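PDB 3ME7: SCO family protein from Aquifex aeolicus, which probably binds copper and takes part in electron transfer through a redox-active pair of cysteines, as a thioredoxin-fold member of the SCO1/2 family. Local coordinates for residues 30-35 / 155-160; 53-58 / 63-68; 129-132 / 138-141. All coordinates share one frame; numbering follows the deposited sequence. Where two conformers were deposited one is given.

Contact 1 (30-35 / 155-160); sequences PIILSP and NALRLA
P30 and A160 bring the two backbones nearest to each other, their CA atoms 5.8 Å apart where the beginning of the strand segment 30-35 meets the end of the helical segment 155-160. P30 itself lies in the loop just before the strand, which starts at I31; from there the strand leads away from the helix, and on this side the contact is confined to P30 and I32. The helix is regular here, with L159 N and A160 N bonded back to N155 O and A156 O. No hydrogen bond links the two segments, so side chains alone join them.

P30 is the centre of the contact. Its CA–CB bond points at the helix, and CB is shared between two partners one turn apart: it lies 3.8 Å from A160 CB and equally 3.8 Å from L157 CD2. The ring adds CG to the first of these, 4.1 Å from A160 CB, which makes the proline rest on the alanine methyl with one flank of its ring. L157 works differently, because its CA–CB bond does not aim at the strand. With CG anti to its carbonyl carbon (chi1 -75°), the branch approaches the strand more closely than the CB direction suggests, and CD2 is the atom that touches. That same methyl meets I32, whose extended chain sends CD1 to within 4.2 Å of L157 CD2, a looser approach than the proline's.

Packing of the last helix of this chain against the sheet is consistent with a thioredoxin-like fold. Helix 150-160 covers part of one face of the sheet, over strands 129-133 and 139-144; A156 touches V132 of the first and D141 and I143 of the second, while strand 31-36 runs between strands 66-71 and 129-133, with backbone hydrogen bonds to both.

Contact 2 (53-58 / 63-68); sequences KVIPKL and KDFWVI
F65 turns the edge of its ring, not a face, to I55: the CG2 methyl lies near the ring plane, 4.0 Å from F65 CE1. Across CZ from this, L58 CB approaches the ring obliquely, 3.8 Å from F65 CE2, and the backbone carbon of L58 lies at the edge in the ring plane. The phenyl ring thus reaches the short, weakly bonded helix 55-58 at I55 and L58. Its CG stands between the backbone N and the carbonyl carbon (chi1 45°), which swings the ring toward that helix. Beyond the ring, I55 and V67 meet tip to tip, I55 CD1 being 4.1 Å from V67 CG2.

I32 of the adjacent strand 31-36 touches both I55 and F65, and L58 also packs on F153 and V154 of helix 150-160. Were this phenylalanine an alanine, a gap would probably open beside helix 55-58, and I55 CG2 and L58 CB would lose the ring they share.

No hydrogen bond or charge pair crosses between the segments; carbon-to-carbon contact joins them, so the fit depends on shape rather than on directed polar bonds.

Contact 3 (129-132 / 138-141); sequences VVVV and QIKD
V132 faces both K140 and D141, a classic beta bulge in the antiparallel hairpin formed by strands 129-133 and 139-144. Its carbonyl oxygen serves two donors. The shorter bond, 2.8 Å from K140 N to V132 O, has an N-H...O angle of 163° and arrives almost in line with the carbonyl; the longer, 3.3 Å from D141 N to V132 O, is more bent at 146° but lies in the carbonyl plane on a lone pair. In return V132 N gives a nearly straight bond (169°) to D141 O, at 2.9 Å. Together with the bond from D141 N, this makes V132 and D141 an antiparallel hydrogen-bonded pair, and the extra residue is accommodated on the edge strand.

The side chains divide between the sheet faces. V132 and D141 start out on the face covered by helix 150-160, where A156 touches both and A160 also packs on V132. K140 bends at its second torsion, and its NZ makes a weak hydrogen bond with Q138 OE1, whereas the amide nitrogen of Q138 is bonded to G4 O. Backbone bonds join I139 to G4 and T5 near the amino terminus.

V131 and I139 supply the apolar side-chain contact between the segments: V131 CG1 sits 3.9 Å from I139 CG2.

How the contacts relate
All three contacts reach one mixed sheet of the SCO1/SenC domain of a longer protein, and strand 31-36 connects them. Contact 1 touches contact 2 through probable hydrogen bonds, I32 N to W66 O and I32 O to I68 N, both 2.8 Å; toward contact 3, L33 N lies 2.8 Å from V131 O. Contacts 2 and 3 do not touch, their nearest atoms about 7 Å apart, whereas contact 1 closes a long loop enclosing both. Contacts 1 and 2 lie away from the predicted copper site. Contact 3 is nearer: the side chain of V130 is about 10 Å from those of C44, half of the observed disulfide with C40, and H126.

Contact 1 (30-35 / 155-160)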
ATOM      1  N   PRO A  30     -10.623  -2.426   5.425  1.00  9.75           N
ATOM      2  CA  PRO A  30      -9.934  -1.515   4.506  1.00  9.52           C
ATOM      3  C   PRO A  30      -8.435  -1.829   4.412  1.00  9.32           C
ATOM      4  O   PRO A  30      -7.830  -2.358   5.364  1.00 10.10           O
ATOM      5  CB  PRO A  30     -10.120  -0.145   5.153  1.00  9.23           C
ATOM      6  CG  PRO A  30     -11.371  -0.279   5.961  1.00 10.21           C
ATOM      7  CD  PRO A  30     -11.297  -1.678   6.508  1.00  9.02           C
ATOM      8  N   ILE A  31      -7.876  -1.564   3.241  1.00  9.66           N
ATOM      9  CA  ILE A  31      -6.468  -1.841   2.977  1.00  9.39           C
ATOM     10  C   ILE A  31      -5.770  -0.562   2.556  1.00  9.35           C
ATOM     11  O   ILE A  31      -6.212   0.133   1.640  1.00 10.56           O
ATOM     12  CB  ILE A  31      -6.322  -2.914   1.888  1.00 10.25           C
ATOM     13  CG1 ILE A  31      -6.916  -4.239   2.387  1.00  9.59           C
ATOM     14  CG2 ILE A  31      -4.845  -3.093   1.529  1.00 10.60           C
ATOM     15  CD1 ILE A  31      -7.392  -5.157   1.285  1.00 11.72           C
ATOM     16  N   ILE A  32      -4.670  -0.252   3.237  1.00  8.95           N
ATOM     17  CA  ILE A  32      -3.839   0.901   2.862  1.00  8.77           C
ATOM     18  C   ILE A  32      -2.587   0.368   2.152  1.00  9.43           C
ATOM     19  O   ILE A  32      -1.796  -0.356   2.751  1.00 11.10           O
ATOM     20  CB  ILE A  32      -3.462   1.738   4.095  1.00 10.41           C
ATOM     21  CG1 ILE A  32      -4.729   2.317   4.755  1.00 11.59           C
ATOM     22  CG2 ILE A  32      -2.498   2.853   3.727  1.00 11.99           C
ATOM     23  CD1 ILE A  32      -4.460   3.046   6.097  1.00 11.49           C
ATOM     24  N   LEU A  33      -2.430   0.755   0.888  1.00  9.25           N
ATOM     25  CA  LEU A  33      -1.356   0.244   0.020  0.50  8.79           C
ATOM     26  C   LEU A  33      -0.314   1.313  -0.199  1.00  8.98           C
ATOM     27  O   LEU A  33      -0.649   2.430  -0.580  1.00  9.08           O
ATOM     28  CB  LEU A  33      -1.895  -0.140  -1.372  0.50  9.49           C
ATOM     29  CG  LEU A  33      -2.833  -1.317  -1.589  0.50  7.17           C
ATOM     30  CD1 LEU A  33      -3.178  -1.426  -3.076  0.50  9.02           C
ATOM     31  CD2 LEU A  33      -2.179  -2.600  -1.109  0.50  9.56           C
ATOM     32  N   SER A  34       0.957   0.962  -0.006  1.00  8.35           N
ATOM     33  CA  SER A  34       2.065   1.926  -0.157  1.00  8.23           C
ATOM     34  C   SER A  34       3.163   1.373  -1.095  1.00  8.40           C
ATOM     35  O   SER A  34       3.998   0.578  -0.646  1.00  8.66           O
ATOM     36  CB  SER A  34       2.658   2.283   1.214  1.00  8.28           C
ATOM     37  OG  SER A  34       3.816   3.097   1.137  1.00  8.52           O
ATOM     38  N   PRO A  35       3.157   1.762  -2.385  1.00  8.59           N
ATOM     39  CA  PRO A  35       4.240   1.323  -3.277  1.00  8.98           C
ATOM     40  C   PRO A  35       5.541   2.045  -2.981  1.00  9.55           C
ATOM     41  O   PRO A  35       5.567   3.277  -2.902  1.00 10.62           O
ATOM     42  CB  PRO A  35       3.768   1.707  -4.684  1.00  8.01           C
ATOM     43  CG  PRO A  35       2.590   2.631  -4.511  1.00 10.97           C
ATOM     44  CD  PRO A  35       2.083   2.508  -3.071  1.00  8.69           C
ATOM     45  N   ASN A 155     -10.702  10.630   6.259  1.00  9.90           N
ATOM     46  CA  ASN A 155     -11.672  10.695   5.166  1.00 11.45           C
ATOM     47  C   ASN A 155     -11.561   9.480   4.228  1.00 10.14           C
ATOM     48  O   ASN A 155     -12.574   8.913   3.809  1.00 10.50           O
ATOM     49  CB  ASN A 155     -11.517  12.016   4.406  1.00 14.03           C
ATOM     50  CG  ASN A 155     -11.901  13.237   5.261  1.00 17.18           C
ATOM     51  OD1 ASN A 155     -12.456  13.098   6.341  1.00 16.08           O
ATOM     52  ND2 ASN A 155     -11.590  14.428   4.773  1.00 16.79           N
ATOM     53  N   ALA A 156     -10.336   9.051   3.947  1.00 10.25           N
ATOM     54  CA  ALA A 156     -10.111   7.931   3.036  1.00 10.40           C
ATOM     55  C   ALA A 156     -10.651   6.635   3.645  1.00 10.62           C
ATOM     56  O   ALA A 156     -11.329   5.851   2.967  1.00 11.15           O
ATOM     57  CB  ALA A 156      -8.612   7.809   2.724  1.00 10.59           C
ATOM     58  N   LEU A 157     -10.392   6.441   4.936  1.00 10.12           N
ATOM     59  CA  LEU A 157     -10.875   5.235   5.622  1.00 10.31           C
ATOM     60  C   LEU A 157     -12.401   5.226   5.745  1.00 10.21           C
ATOM     61  O   LEU A 157     -13.017   4.178   5.623  1.00 10.24           O
ATOM     62  CB  LEU A 157     -10.229   5.074   7.001  1.00 10.92           C
ATOM     63  CG  LEU A 157      -8.775   4.608   6.975  1.00 11.45           C
ATOM     64  CD1 LEU A 157      -8.196   4.777   8.372  1.00 12.74           C
ATOM     65  CD2 LEU A 157      -8.661   3.145   6.477  1.00 12.15           C
ATOM     66  N   ARG A 158     -13.003   6.384   5.994  1.00 10.85           N
ATOM     67  CA  ARG A 158     -14.470   6.482   5.970  1.00 11.74           C
ATOM     68  C   ARG A 158     -15.034   6.084   4.598  1.00 11.85           C
ATOM     69  O   ARG A 158     -15.984   5.290   4.512  1.00 12.17           O
ATOM     70  CB  ARG A 158     -14.924   7.871   6.400  1.00 12.41           C
ATOM     71  CG  ARG A 158     -14.712   8.090   7.912  1.00 13.07           C
ATOM     72  CD  ARG A 158     -15.194   9.456   8.341  1.00 13.66           C
ATOM     73  NE  ARG A 158     -16.618   9.475   8.713  1.00 12.49           N
ATOM     74  CZ  ARG A 158     -17.404  10.537   8.562  1.00 13.61           C
ATOM     75  NH1 ARG A 158     -16.936  11.658   8.012  1.00 12.95           N
ATOM     76  NH2 ARG A 158     -18.665  10.481   8.940  1.00 12.87           N
ATOM     77  N   LEU A 159     -14.434   6.592   3.524  1.00 11.89           N
ATOM     78  CA  LEU A 159     -14.842   6.175   2.174  1.00 13.54           C
ATOM     79  C   LEU A 159     -14.694   4.678   1.958  1.00 13.73           C
ATOM     80  O   LEU A 159     -15.557   4.046   1.345  1.00 12.98           O
ATOM     81  CB  LEU A 159     -14.053   6.917   1.103  1.00 15.37           C
ATOM     82  CG  LEU A 159     -14.383   8.395   0.910  1.00 18.71           C
ATOM     83  CD1 LEU A 159     -13.424   8.992  -0.085  1.00 16.95           C
ATOM     84  CD2 LEU A 159     -15.820   8.564   0.447  1.00 16.72           C
ATOM     85  N   ALA A 160     -13.589   4.122   2.446  1.00 13.96           N
ATOM     86  CA  ALA A 160     -13.329   2.697   2.328  1.00 14.57           C
ATOM     87  C   ALA A 160     -14.411   1.882   3.010  1.00 15.60           C
ATOM     88  O   ALA A 160     -14.769   0.809   2.527  1.00 16.48           O
ATOM     89  CB  ALA A 160     -11.953   2.350   2.900  1.00 14.28           C
TER

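Contact 2 (53-58 / 63-68)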
ATOM      1  N   LYS A  53       4.006   7.968  11.187  1.00 11.22           N
ATOM      2  CA  LYS A  53       3.521   9.055  12.057  1.00 12.61           C
ATOM      3  C   LYS A  53       2.036   9.401  11.904  1.00 13.39           C
ATOM      4  O   LYS A  53       1.534  10.274  12.619  1.00 15.91           O
ATOM      5  CB  LYS A  53       4.416  10.304  11.949  1.00 13.48           C
ATOM      6  CG  LYS A  53       5.758  10.105  12.662  1.00 15.44           C
ATOM      7  CD  LYS A  53       6.846  11.127  12.319  1.00 14.79           C
ATOM      8  CE  LYS A  53       8.085  10.853  13.172  1.00 16.14           C
ATOM      9  NZ  LYS A  53       9.236  11.767  12.878  1.00 15.78           N
ATOM     10  N   VAL A  54       1.339   8.758  10.969  1.00 11.50           N
ATOM     11  CA  VAL A  54      -0.112   8.943  10.863  1.00 11.25           C
ATOM     12  C   VAL A  54      -0.910   7.691  11.210  1.00 11.14           C
ATOM     13  O   VAL A  54      -1.974   7.798  11.822  1.00 11.25           O
ATOM     14  CB  VAL A  54      -0.556   9.543   9.486  1.00 11.52           C
ATOM     15  CG1 VAL A  54      -0.402   8.535   8.321  1.00 14.07           C
ATOM     16  CG2 VAL A  54      -2.010  10.062   9.542  1.00 13.84           C
ATOM     17  N   ILE A  55      -0.402   6.515  10.835  1.00 10.44           N
ATOM     18  CA  ILE A  55      -1.116   5.258  11.080  1.00 10.33           C
ATOM     19  C   ILE A  55      -1.581   5.080  12.549  1.00 11.08           C
ATOM     20  O   ILE A  55      -2.734   4.721  12.766  1.00 11.35           O
ATOM     21  CB  ILE A  55      -0.306   4.016  10.568  1.00 10.55           C
ATOM     22  CG1 ILE A  55      -0.236   4.012   9.031  1.00 13.09           C
ATOM     23  CG2 ILE A  55      -0.859   2.699  11.115  1.00 12.36           C
ATOM     24  CD1 ILE A  55      -1.578   3.901   8.298  1.00 11.54           C
ATOM     25  N   PRO A  56      -0.694   5.322  13.547  1.00 10.94           N
ATOM     26  CA  PRO A  56      -1.121   5.142  14.939  1.00 11.36           C
ATOM     27  C   PRO A  56      -2.299   6.007  15.354  1.00 11.57           C
ATOM     28  O   PRO A  56      -2.979   5.677  16.322  1.00 13.10           O
ATOM     29  CB  PRO A  56       0.120   5.536  15.740  1.00 11.90           C
ATOM     30  CG  PRO A  56       1.255   5.186  14.839  1.00 16.82           C
ATOM     31  CD  PRO A  56       0.763   5.565  13.462  1.00 11.06           C
ATOM     32  N   LYS A  57      -2.533   7.121  14.664  1.00  9.41           N
ATOM     33  CA  LYS A  57      -3.685   7.961  14.987  1.00  8.60           C
ATOM     34  C   LYS A  57      -5.012   7.319  14.570  1.00  9.42           C
ATOM     35  O   LYS A  57      -6.070   7.679  15.080  1.00  9.44           O
ATOM     36  CB  LYS A  57      -3.576   9.307  14.263  1.00  7.99           C
ATOM     37  CG  LYS A  57      -2.362  10.125  14.656  1.00  9.12           C
ATOM     38  CD  LYS A  57      -2.248  11.346  13.757  1.00  8.75           C
ATOM     39  CE  LYS A  57      -0.955  12.101  14.066  1.00 10.06           C
ATOM     40  NZ  LYS A  57      -1.213  13.113  15.129  1.00  7.70           N
ATOM     41  N   LEU A  58      -4.946   6.421  13.586  1.00  9.47           N
ATOM     42  CA  LEU A  58      -6.116   5.976  12.832  1.00  9.87           C
ATOM     43  C   LEU A  58      -6.738   4.708  13.383  1.00 11.04           C
ATOM     44  O   LEU A  58      -7.934   4.466  13.187  1.00 13.30           O
ATOM     45  CB  LEU A  58      -5.728   5.743  11.356  1.00 10.72           C
ATOM     46  CG  LEU A  58      -5.173   6.970  10.640  1.00  7.09           C
ATOM     47  CD1 LEU A  58      -4.611   6.504   9.282  1.00 10.43           C
ATOM     48  CD2 LEU A  58      -6.214   8.069  10.445  1.00 11.45           C
ATOM     49  N   LYS A  63      -6.323  -5.015  12.577  1.00 14.55           N
ATOM     50  CA  LYS A  63      -7.623  -5.002  13.238  1.00 14.78           C
ATOM     51  C   LYS A  63      -8.568  -4.037  12.532  1.00 13.51           C
ATOM     52  O   LYS A  63      -9.588  -4.451  11.977  1.00 14.13           O
ATOM     53  CB  LYS A  63      -7.461  -4.638  14.723  1.00 17.09           C
ATOM     54  CG  LYS A  63      -8.759  -4.457  15.504  1.00 30.63           C
ATOM     55  CD  LYS A  63      -9.596  -5.732  15.523  1.00 21.00           C
ATOM     56  CE  LYS A  63     -10.921  -5.505  16.238  1.00 30.83           C
ATOM     57  NZ  LYS A  63     -11.767  -6.734  16.220  1.00 23.41           N
ATOM     58  N   ASP A  64      -8.226  -2.754  12.530  1.00 12.46           N
ATOM     59  CA  ASP A  64      -9.093  -1.759  11.917  1.00 13.00           C
ATOM     60  C   ASP A  64      -8.929  -1.696  10.405  1.00 12.30           C
ATOM     61  O   ASP A  64      -9.849  -1.319   9.693  1.00 13.12           O
ATOM     62  CB  ASP A  64      -8.852  -0.389  12.545  1.00 14.27           C
ATOM     63  CG  ASP A  64      -9.226  -0.362  14.015  1.00 13.27           C
ATOM     64  OD1 ASP A  64     -10.420  -0.600  14.316  1.00 16.34           O
ATOM     65  OD2 ASP A  64      -8.317  -0.152  14.842  1.00 15.72           O
ATOM     66  N   PHE A  65      -7.739  -2.063   9.931  1.00 10.96           N
ATOM     67  CA  PHE A  65      -7.393  -2.020   8.510  1.00 10.04           C
ATOM     68  C   PHE A  65      -6.094  -2.773   8.350  1.00 10.06           C
ATOM     69  O   PHE A  65      -5.393  -2.988   9.332  1.00 10.19           O
ATOM     70  CB  PHE A  65      -7.236  -0.563   8.027  1.00  8.91           C
ATOM     71  CG  PHE A  65      -6.427   0.319   8.952  1.00  8.91           C
ATOM     72  CD1 PHE A  65      -5.029   0.266   8.966  1.00  8.48           C
ATOM     73  CD2 PHE A  65      -7.074   1.224   9.793  1.00  9.58           C
ATOM     74  CE1 PHE A  65      -4.294   1.102   9.808  1.00  9.29           C
ATOM     75  CE2 PHE A  65      -6.346   2.050  10.645  1.00  8.96           C
ATOM     76  CZ  PHE A  65      -4.964   1.988  10.668  1.00  8.90           C
ATOM     77  N   TRP A  66      -5.765  -3.165   7.118  1.00  9.78           N
ATOM     78  CA  TRP A  66      -4.445  -3.718   6.799  1.00  9.38           C
ATOM     79  C   TRP A  66      -3.592  -2.575   6.269  1.00  8.94           C
ATOM     80  O   TRP A  66      -4.102  -1.696   5.578  1.00  9.93           O
ATOM     81  CB  TRP A  66      -4.557  -4.794   5.701  1.00  9.84           C
ATOM     82  CG  TRP A  66      -5.299  -6.032   6.148  1.00 10.14           C
ATOM     83  CD1 TRP A  66      -6.552  -6.431   5.739  1.00 10.29           C
ATOM     84  CD2 TRP A  66      -4.840  -7.022   7.077  1.00 11.30           C
ATOM     85  NE1 TRP A  66      -6.895  -7.614   6.372  1.00 11.20           N
ATOM     86  CE2 TRP A  66      -5.870  -7.994   7.193  1.00 10.58           C
ATOM     87  CE3 TRP A  66      -3.666  -7.181   7.830  1.00 10.64           C
ATOM     88  CZ2 TRP A  66      -5.758  -9.113   8.029  1.00 11.70           C
ATOM     89  CZ3 TRP A  66      -3.549  -8.309   8.661  1.00 11.28           C
ATOM     90  CH2 TRP A  66      -4.594  -9.254   8.750  1.00 11.62           C
ATOM     91  N   VAL A  67      -2.302  -2.600   6.584  1.00  9.17           N
ATOM     92  CA  VAL A  67      -1.344  -1.735   5.912  1.00  9.53           C
ATOM     93  C   VAL A  67      -0.397  -2.641   5.147  1.00  9.44           C
ATOM     94  O   VAL A  67       0.182  -3.576   5.710  1.00  9.96           O
ATOM     95  CB  VAL A  67      -0.547  -0.837   6.877  1.00  9.53           C
ATOM     96  CG1 VAL A  67       0.231   0.209   6.087  1.00  9.67           C
ATOM     97  CG2 VAL A  67      -1.506  -0.125   7.841  1.00  9.37           C
ATOM     98  N   ILE A  68      -0.277  -2.369   3.850  1.00  8.36           N
ATOM     99  CA  ILE A  68       0.578  -3.163   2.966  1.00  9.43           C
ATOM    100  C   ILE A  68       1.568  -2.284   2.245  1.00  8.62           C
ATOM    101  O   ILE A  68       1.215  -1.566   1.287  1.00  8.92           O
ATOM    102  CB  ILE A  68      -0.238  -3.991   1.940  1.00 10.66           C
ATOM    103  CG1 ILE A  68      -1.320  -4.844   2.639  1.00  9.52           C
ATOM    104  CG2 ILE A  68       0.701  -4.830   1.034  1.00  8.97           C
ATOM    105  CD1 ILE A  68      -0.837  -5.934   3.616  1.00 12.02           C
TER

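Contact 3 (129-132 / 138-141)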
ATOM      1  N   VAL A 129       2.479   7.937  -3.725  1.00  8.40           N
ATOM      2  CA  VAL A 129       1.063   7.678  -3.567  1.00  9.33           C
ATOM      3  C   VAL A 129       0.794   6.616  -2.507  1.00  9.18           C
ATOM      4  O   VAL A 129       1.572   5.675  -2.348  1.00  9.61           O
ATOM      5  CB  VAL A 129       0.397   7.274  -4.916  1.00 10.68           C
ATOM      6  CG1 VAL A 129       0.935   5.931  -5.412  1.00 12.06           C
ATOM      7  CG2 VAL A 129      -1.135   7.244  -4.763  1.00 11.47           C
ATOM      8  N   VAL A 130      -0.307   6.798  -1.771  1.00  8.05           N
ATOM      9  CA  VAL A 130      -0.854   5.758  -0.925  1.00  8.22           C
ATOM     10  C   VAL A 130      -2.269   5.533  -1.423  1.00  7.89           C
ATOM     11  O   VAL A 130      -2.978   6.486  -1.751  1.00  9.53           O
ATOM     12  CB  VAL A 130      -0.820   6.198   0.566  1.00  8.76           C
ATOM     13  CG1 VAL A 130      -1.633   5.272   1.458  1.00 12.20           C
ATOM     14  CG2 VAL A 130       0.622   6.225   1.046  1.00 11.76           C
ATOM     15  N   VAL A 131      -2.670   4.268  -1.530  1.00  8.03           N
ATOM     16  CA  VAL A 131      -3.964   3.933  -2.107  1.00  8.70           C
ATOM     17  C   VAL A 131      -4.794   3.293  -1.005  1.00  9.62           C
ATOM     18  O   VAL A 131      -4.294   2.457  -0.241  1.00 11.41           O
ATOM     19  CB  VAL A 131      -3.851   2.954  -3.305  1.00  9.02           C
ATOM     20  CG1 VAL A 131      -5.218   2.789  -4.001  1.00 12.03           C
ATOM     21  CG2 VAL A 131      -2.819   3.430  -4.329  1.00 12.57           C
ATOM     22  N   VAL A 132      -6.074   3.671  -0.929  1.00  9.17           N
ATOM     23  CA  VAL A 132      -6.943   3.113   0.099  1.00  8.65           C
ATOM     24  C   VAL A 132      -8.057   2.311  -0.558  1.00  8.87           C
ATOM     25  O   VAL A 132      -8.807   2.838  -1.373  1.00 10.98           O
ATOM     26  CB  VAL A 132      -7.514   4.198   1.048  1.00  7.37           C
ATOM     27  CG1 VAL A 132      -8.272   3.501   2.186  1.00 10.49           C
ATOM     28  CG2 VAL A 132      -6.376   5.025   1.639  1.00 10.07           C
ATOM     29  N   GLN A 138     -11.986  -2.525  -3.663  1.00  9.99           N
ATOM     30  CA  GLN A 138     -12.295  -1.420  -4.547  1.00  9.75           C
ATOM     31  C   GLN A 138     -11.468  -0.205  -4.166  1.00  9.36           C
ATOM     32  O   GLN A 138     -11.356   0.133  -2.987  1.00  8.84           O
ATOM     33  CB  GLN A 138     -13.778  -1.072  -4.456  1.00 10.97           C
ATOM     34  CG  GLN A 138     -14.227  -0.084  -5.512  1.00 13.25           C
ATOM     35  CD  GLN A 138     -15.734   0.097  -5.535  1.00 12.90           C
ATOM     36  OE1 GLN A 138     -16.409  -0.117  -4.535  1.00 13.81           O
ATOM     37  NE2 GLN A 138     -16.254   0.515  -6.667  1.00 13.79           N
ATOM     38  N   ILE A 139     -10.886   0.458  -5.162  1.00  9.72           N
ATOM     39  CA  ILE A 139     -10.077   1.658  -4.899  1.00  9.67           C
ATOM     40  C   ILE A 139     -11.021   2.794  -4.491  1.00 10.14           C
ATOM     41  O   ILE A 139     -11.886   3.200  -5.277  1.00 10.96           O
ATOM     42  CB  ILE A 139      -9.249   2.052  -6.132  1.00 10.11           C
ATOM     43  CG1 ILE A 139      -8.230   0.948  -6.451  1.00 10.16           C
ATOM     44  CG2 ILE A 139      -8.560   3.409  -5.894  1.00  9.06           C
ATOM     45  CD1 ILE A 139      -7.680   1.010  -7.894  1.00 10.71           C
ATOM     46  N   LYS A 140     -10.852   3.293  -3.270  1.00  9.47           N
ATOM     47  CA  LYS A 140     -11.762   4.298  -2.734  1.00 11.31           C
ATOM     48  C   LYS A 140     -11.119   5.678  -2.575  1.00 11.69           C
ATOM     49  O   LYS A 140     -11.820   6.678  -2.534  1.00 12.52           O
ATOM     50  CB  LYS A 140     -12.394   3.825  -1.428  1.00 13.28           C
ATOM     51  CG  LYS A 140     -13.447   2.709  -1.616  1.00 15.60           C
ATOM     52  CD  LYS A 140     -14.695   3.214  -2.388  1.00 16.86           C
ATOM     53  CE  LYS A 140     -15.721   2.125  -2.586  1.00 17.47           C
ATOM     54  NZ  LYS A 140     -16.802   2.497  -3.578  1.00 20.22           N
ATOM     55  N   ASP A 141      -9.792   5.733  -2.480  1.00 11.13           N
ATOM     56  CA  ASP A 141      -9.122   7.031  -2.380  1.00 11.85           C
ATOM     57  C   ASP A 141      -7.649   6.901  -2.722  1.00 11.61           C
ATOM     58  O   ASP A 141      -7.057   5.840  -2.537  1.00 11.40           O
ATOM     59  CB  ASP A 141      -9.266   7.596  -0.951  1.00 13.46           C
ATOM     60  CG  ASP A 141      -9.329   9.117  -0.919  1.00 18.01           C
ATOM     61  OD1 ASP A 141      -9.111   9.772  -1.968  1.00 14.07           O
ATOM     62  OD2 ASP A 141      -9.608   9.663   0.172  1.00 16.41           O
TER